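Local coordinates for signaling pathway modulator ZraP (Salmonella enterica subsp. enterica serovar Typhimurium, PDB 3LAY), which modulates the Zra envelope stress response of the periplasm, with both a regulatory and a chaperone function, and forms oligomers whose higher-order structures are stabilised by zinc, at residues N116-A119 against K120-E123; Q127-D130 against E131-K135. One frame throughout, in Å; residues are numbered along the deposited sequence.

Contact 1 (N116-A119 against K120-E123); sequences NAVA and KEME
Val118 and Glu121 meet on one flank of helix 112-142, their side chains crossing at a slant: the CG2 methyl of Val118 lies 3.9 Å from OE1 of Glu121, a loose touch between a methyl and a carboxylate oxygen. Glu121 reaches back along the helix because its CG stands beside its own backbone N (chi1 -72°) and the chain then runs extended, which carries CG to 3.6 Å from the carbonyl O of Ala117. Lys120 leans back in the same sense. Its CG comes to 3.3 Å from O of Asn116, but a bend at chi2 (-62°) then turns the chain so that the ammonium end leads away from residues 116-119. Met122 lays its CB against O of Ala119, at 3.4 Å, and its CG near O of Val118.

Beneath these side chains runs ordinary alpha-helical i to i+4 bonding, nearly straight where Met122 N donates to Val118 O (3.0 Å, 167°), as also from Glu121 N to Ala117 O, and more bent where Glu123 N donates to Ala119 O (2.9 Å). The faces of the helix have different neighbours. Val118 packs on Glu100, Tyr101 and Leu104 of helix 70-106 in the antiparallel hairpin, while Ala119 and Asn116 pack on Val134 of a second subunit.

With aliphatic stems resting on backbone carbonyls, the polar ends extend beyond this turn: Lys120 makes a long, weak ion pair with Glu131 of the second subunit, and Glu123 a weak hydrogen bond with its Gln127. This is consistent with a small Ala119-Val134 apolar patch between subunits, flanked by Asn116 and by weak polar links.

Contact 2 (Q127-D130 against E131-K135); sequences QKLD and EQRVK
OD1 of Asp130 receives NH1 of Arg133 in a salt bridge 2.7 Å long, three residues along helix 112-142. The hydrogen bond within it is weak, since the N-H points well off the oxygen (124°), and the carboxylate is turned 45° from the guanidinium plane, so the two groups do not pair flat in a two-pronged fashion. OD1 sits at the guanidinium edge, near its plane. Leu129 takes one face of the same group: its CG lies 4.0 Å above the plane, offset toward the rim, and its CD2 approaches NH2. Arg133 reaches this place with CG beside its backbone N and an extended chain from CG to NE.

The fold here is a helical hairpin, in which helix 112-142 runs back along helix 70-106. Arg133 and Leu129 face that partner: NE of Arg133 makes a weak hydrogen bond to the hydroxyl of Tyr83, and Leu129 packs on Tyr83 and Arg91. Edge, face and NE contacts together probably restrict how the guanidinium can turn, although both of its polar contacts are weak hydrogen bonds.

On another flank, Gln127 and Glu131 lie side by side and point the same way, one helical turn apart. NE2 of Gln127 gives a weak hydrogen bond to OE2 of Glu131 at 2.7 Å, with the amide and carboxylate planes 66° apart. Val134 rests its CG2 methyl 3.3 Å from O of Asp130, the carbonyl that also accepts the backbone N of Val134 at 2.9 Å.

Contacts 1 and 2 follow one another along helix 112-142, the second arm of the hairpin, with centres about 17 Å apart. Contact 1 lies nearer the turn that joins the arms; contact 2 is closer to the centre of the chain. Both put side chains against helix 70-106 and both meet the same second subunit, where their pairings are reciprocal: 116-123 of one chain faces 127-135 of the other, so that each contact of one subunit meets the other contact of its neighbour. This exchange suits an antiparallel pairing of the two helices and joins subunits within the decameric alpha-helical barrel.

Contact 1 (N116-A119 against K120-E123)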
# COMPACT_ATOMS: atom_id res chain seq x y z
N ASN J 116 33.08 -18.89 -6.41
CA ASN J 116 32.76 -19.71 -7.57
C ASN J 116 32.28 -21.13 -7.20
O ASN J 116 31.29 -21.60 -7.75
CB ASN J 116 33.97 -19.80 -8.48
CG ASN J 116 34.16 -18.56 -9.33
OD1 ASN J 116 33.19 -17.94 -9.78
ND2 ASN J 116 35.44 -18.20 -9.59
N ALA J 117 32.99 -21.79 -6.28
CA ALA J 117 32.63 -23.15 -5.86
C ALA J 117 31.21 -23.17 -5.30
O ALA J 117 30.45 -24.14 -5.53
CB ALA J 117 33.60 -23.70 -4.84
N VAL J 118 30.84 -22.08 -4.59
CA VAL J 118 29.52 -21.94 -4.01
C VAL J 118 28.51 -21.64 -5.11
O VAL J 118 27.36 -22.09 -5.06
CB VAL J 118 29.52 -20.89 -2.87
CG1 VAL J 118 28.11 -20.38 -2.53
CG2 VAL J 118 30.21 -21.50 -1.64
N ALA J 119 28.92 -20.90 -6.12
CA ALA J 119 28.01 -20.65 -7.26
C ALA J 119 27.66 -21.97 -7.89
O ALA J 119 26.51 -22.18 -8.23
CB ALA J 119 28.61 -19.71 -8.31
N LYS J 120 28.63 -22.88 -7.98
CA LYS J 120 28.36 -24.17 -8.64
C LYS J 120 27.41 -25.02 -7.81
O LYS J 120 26.47 -25.55 -8.33
CB LYS J 120 29.63 -24.95 -8.93
CG LYS J 120 30.66 -24.18 -9.72
CD LYS J 120 30.16 -23.77 -11.10
CE LYS J 120 31.32 -23.11 -11.90
NZ LYS J 120 31.05 -23.10 -13.38
N GLU J 121 27.65 -25.12 -6.51
CA GLU J 121 26.74 -25.85 -5.66
C GLU J 121 25.35 -25.32 -5.89
O GLU J 121 24.43 -26.09 -6.09
CB GLU J 121 27.16 -25.79 -4.19
CG GLU J 121 28.43 -26.63 -3.90
CD GLU J 121 29.04 -26.40 -2.52
OE1 GLU J 121 29.12 -25.23 -2.05
OE2 GLU J 121 29.48 -27.41 -1.91
N MET J 122 25.18 -24.00 -5.92
CA MET J 122 23.84 -23.44 -6.16
C MET J 122 23.31 -23.79 -7.50
O MET J 122 22.11 -24.01 -7.65
CB MET J 122 23.84 -21.92 -6.07
CG MET J 122 23.82 -21.37 -4.68
SD MET J 122 24.02 -19.58 -4.65
CE MET J 122 23.09 -19.00 -6.06
N GLU J 123 24.16 -23.84 -8.50
CA GLU J 123 23.66 -24.14 -9.83
C GLU J 123 23.11 -25.56 -9.93
O GLU J 123 22.05 -25.80 -10.49
CB GLU J 123 24.74 -23.94 -10.85
CG GLU J 123 24.27 -24.02 -12.29
CD GLU J 123 25.43 -23.82 -13.22
OE1 GLU J 123 25.44 -22.78 -13.94
OE2 GLU J 123 26.38 -24.66 -13.15

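Contact 2 (Q127-D130 against E131-K135)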
# COMPACT_ATOMS: atom_id res chain seq x y z
N GLN J 127 19.29 -26.72 -10.48
CA GLN J 127 18.91 -27.55 -11.58
C GLN J 127 17.99 -28.67 -11.08
O GLN J 127 16.96 -28.98 -11.74
CB GLN J 127 20.15 -28.05 -12.37
CG GLN J 127 19.93 -29.27 -13.27
CD GLN J 127 20.29 -30.63 -12.59
OE1 GLN J 127 21.17 -30.69 -11.69
NE2 GLN J 127 19.65 -31.71 -13.05
N LYS J 128 18.33 -29.27 -9.95
CA LYS J 128 17.47 -30.28 -9.35
C LYS J 128 16.15 -29.67 -8.98
O LYS J 128 15.12 -30.26 -9.14
CB LYS J 128 18.08 -30.92 -8.09
CG LYS J 128 18.82 -32.25 -8.30
CD LYS J 128 20.31 -32.21 -8.24
CE LYS J 128 20.82 -32.53 -6.83
NZ LYS J 128 22.29 -32.15 -6.68
N LEU J 129 16.13 -28.44 -8.54
CA LEU J 129 14.85 -27.93 -8.10
C LEU J 129 13.92 -27.73 -9.25
O LEU J 129 12.76 -28.09 -9.19
CB LEU J 129 15.02 -26.68 -7.28
CG LEU J 129 13.84 -26.11 -6.48
CD1 LEU J 129 13.17 -27.16 -5.69
CD2 LEU J 129 14.32 -24.98 -5.56
N ASP J 130 14.44 -27.18 -10.33
CA ASP J 130 13.65 -26.95 -11.52
C ASP J 130 13.07 -28.21 -12.12
O ASP J 130 11.95 -28.21 -12.61
CB ASP J 130 14.51 -26.23 -12.55
CG ASP J 130 14.85 -24.78 -12.14
OD1 ASP J 130 14.00 -24.10 -11.52
OD2 ASP J 130 15.95 -24.31 -12.46
N GLU J 131 13.83 -29.29 -12.15
CA GLU J 131 13.27 -30.50 -12.66
C GLU J 131 11.98 -30.86 -11.91
O GLU J 131 10.96 -31.24 -12.52
CB GLU J 131 14.25 -31.65 -12.55
CG GLU J 131 15.39 -31.59 -13.55
CD GLU J 131 16.23 -32.85 -13.56
OE1 GLU J 131 15.72 -33.92 -13.13
OE2 GLU J 131 17.39 -32.76 -14.03
N GLN J 132 12.03 -30.74 -10.58
CA GLN J 132 10.87 -31.01 -9.77
C GLN J 132 9.77 -30.07 -10.16
O GLN J 132 8.64 -30.49 -10.25
CB GLN J 132 11.19 -30.94 -8.28
CG GLN J 132 12.22 -32.00 -7.81
CD GLN J 132 11.79 -33.40 -8.10
OE1 GLN J 132 10.61 -33.74 -7.99
NE2 GLN J 132 12.73 -34.23 -8.50
N ARG J 133 10.05 -28.82 -10.41
CA ARG J 133 8.99 -27.94 -10.83
C ARG J 133 8.38 -28.31 -12.17
O ARG J 133 7.20 -28.08 -12.41
CB ARG J 133 9.49 -26.52 -10.97
CG ARG J 133 9.76 -25.86 -9.72
CD ARG J 133 10.52 -24.61 -9.98
NE ARG J 133 10.82 -23.96 -8.72
CZ ARG J 133 11.83 -23.13 -8.53
NH1 ARG J 133 12.67 -22.88 -9.53
NH2 ARG J 133 12.03 -22.57 -7.34
N VAL J 134 9.19 -28.79 -13.09
CA VAL J 134 8.62 -29.19 -14.34
C VAL J 134 7.70 -30.36 -14.11
O VAL J 134 6.59 -30.36 -14.63
CB VAL J 134 9.68 -29.52 -15.40
CG1 VAL J 134 9.00 -30.03 -16.68
CG2 VAL J 134 10.56 -28.23 -15.65
N LYS J 135 8.11 -31.33 -13.29
CA LYS J 135 7.21 -32.47 -13.00
C LYS J 135 5.93 -31.95 -12.47
O LYS J 135 4.86 -32.41 -12.84
CB LYS J 135 7.75 -33.42 -11.95
CG LYS J 135 8.96 -34.18 -12.37
CD LYS J 135 9.23 -35.37 -11.43
CE LYS J 135 10.62 -36.04 -11.78
NZ LYS J 135 11.21 -36.83 -10.63